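Local coordinates for major capsid protein (Faustovirus, PDB 5J7O), which builds the capsid shell of this large double-stranded DNA virus from trimeric capsomers of double jelly-roll subunits, at the interface of chains A and B. Numbering follows the deposited sequence. Chains: chain A/B, major capsid protein.

The interface of chains A and B. Residues chain A 73, 102, 304, 397; chain B 548, 552-553.
Two tyrosine hydroxyls, one from each chain, grip the carboxylate oxygen OD2 of A:Asp102. The phenol OH of B:Tyr548 donates to OD2 of A:Asp102 at 2.6 Å, on its anti side. The OH of A:Tyr73 donates to the same OD2 of A:Asp102 on the syn side, at 2.7 Å. OD2 of A:Asp102 lies at the edge of the B:Tyr548 ring and in its plane, with the carboxylate turned 35° against the ring. The other oxygen, OD1, takes the side-chain N-H of A:Asn397. That bond, from ND2 of A:Asn397 to OD1 of A:Asp102, is 2.6 Å long and nearly straight, with 163° at the hydrogen. These bonds from within chain A should limit rotation of the carboxylate that B:Tyr548 meets.

A second tyrosine of chain B extends the network. The OH of B:Tyr553 hydrogen-bonds the OH of A:Tyr73 at 2.8 Å. The OH of B:Tyr553 also lies 2.7 Å from ND2 of A:Asn397 and can accept a hydrogen bond from that amide. A:Asn397 packs its CG over one face of the A:Tyr73 ring, towards the rim.

The chain A groups come from strands 69-76, 99-109 and 389-401. B:Tyr548 and B:Asn552 belong to helix 542-552, and B:Tyr553 follows directly. CG of B:Tyr548 is anti to the backbone N (chi1 177°), which directs the ring towards chain A. B:Asn552 fits between the two chain B tyrosines, its ND2 above the B:Tyr553 ring. This patch joins neighbouring subunits of the capsid protein trimer. At its margin, the amide oxygen OD1 of B:Asn552 lies 3.6 Å from the aliphatic CG of A:Arg304.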
# COMPACT_ATOMS: atom_id res chain seq x y z
N TYR A 73 26.19 4.68 -19.59
CA TYR A 73 25.79 3.31 -19.83
C TYR A 73 26.18 2.87 -21.24
O TYR A 73 26.40 3.70 -22.14
CB TYR A 73 24.29 3.14 -19.62
CG TYR A 73 23.87 3.15 -18.17
CD1 TYR A 73 23.80 1.97 -17.45
CD2 TYR A 73 23.55 4.34 -17.53
CE1 TYR A 73 23.42 1.97 -16.12
CE2 TYR A 73 23.17 4.35 -16.20
CZ TYR A 73 23.11 3.16 -15.50
OH TYR A 73 22.73 3.16 -14.18
N ASP A 102 26.84 -0.88 -12.02
CA ASP A 102 25.53 -1.52 -12.02
C ASP A 102 25.17 -2.06 -13.40
O ASP A 102 25.48 -1.44 -14.42
CB ASP A 102 24.46 -0.55 -11.53
CG ASP A 102 24.40 0.72 -12.36
OD1 ASP A 102 25.18 1.65 -12.08
OD2 ASP A 102 23.56 0.80 -13.28
N ARG A 304 27.21 -3.42 -7.75
CA ARG A 304 26.19 -2.47 -8.17
C ARG A 304 26.36 -1.14 -7.44
O ARG A 304 26.11 -0.07 -8.01
CB ARG A 304 24.81 -3.06 -7.92
CG ARG A 304 23.66 -2.36 -8.62
CD ARG A 304 22.53 -3.34 -8.90
NE ARG A 304 22.50 -4.42 -7.91
CZ ARG A 304 21.91 -4.33 -6.72
NH1 ARG A 304 21.30 -3.20 -6.37
NH2 ARG A 304 21.93 -5.36 -5.89
N ASN A 397 26.97 0.09 -16.58
CA ASN A 397 27.35 1.44 -16.18
C ASN A 397 28.87 1.53 -16.15
O ASN A 397 29.52 0.75 -15.45
CB ASN A 397 26.76 1.78 -14.82
CG ASN A 397 26.72 3.28 -14.56
OD1 ASN A 397 27.32 4.06 -15.29
ND2 ASN A 397 26.01 3.68 -13.51
N TYR B 548 14.04 1.71 -14.36
CA TYR B 548 15.35 1.26 -13.92
C TYR B 548 16.09 2.34 -13.13
O TYR B 548 16.57 2.09 -12.02
CB TYR B 548 16.21 0.81 -15.10
CG TYR B 548 17.59 0.42 -14.65
CD1 TYR B 548 18.70 1.18 -15.01
CD2 TYR B 548 17.78 -0.68 -13.83
CE1 TYR B 548 19.97 0.82 -14.58
CE2 TYR B 548 19.04 -1.04 -13.39
CZ TYR B 548 20.13 -0.28 -13.77
OH TYR B 548 21.38 -0.64 -13.34
N ASN B 552 17.33 2.11 -9.17
CA ASN B 552 18.73 1.89 -8.80
C ASN B 552 19.27 3.01 -7.92
O ASN B 552 19.92 2.75 -6.90
CB ASN B 552 19.58 1.74 -10.06
CG ASN B 552 21.03 1.41 -9.76
OD1 ASN B 552 21.35 0.29 -9.35
ND2 ASN B 552 21.91 2.38 -9.96
N TYR B 553 19.00 4.26 -8.29
CA TYR B 553 19.63 5.41 -7.66
C TYR B 553 18.74 6.02 -6.58
O TYR B 553 17.54 5.75 -6.50
CB TYR B 553 19.95 6.48 -8.70
CG TYR B 553 21.00 6.09 -9.71
CD1 TYR B 553 20.65 5.43 -10.89
CD2 TYR B 553 22.34 6.39 -9.50
CE1 TYR B 553 21.61 5.08 -11.82
CE2 TYR B 553 23.30 6.04 -10.43
CZ TYR B 553 22.93 5.39 -11.58
OH TYR B 553 23.89 5.04 -12.51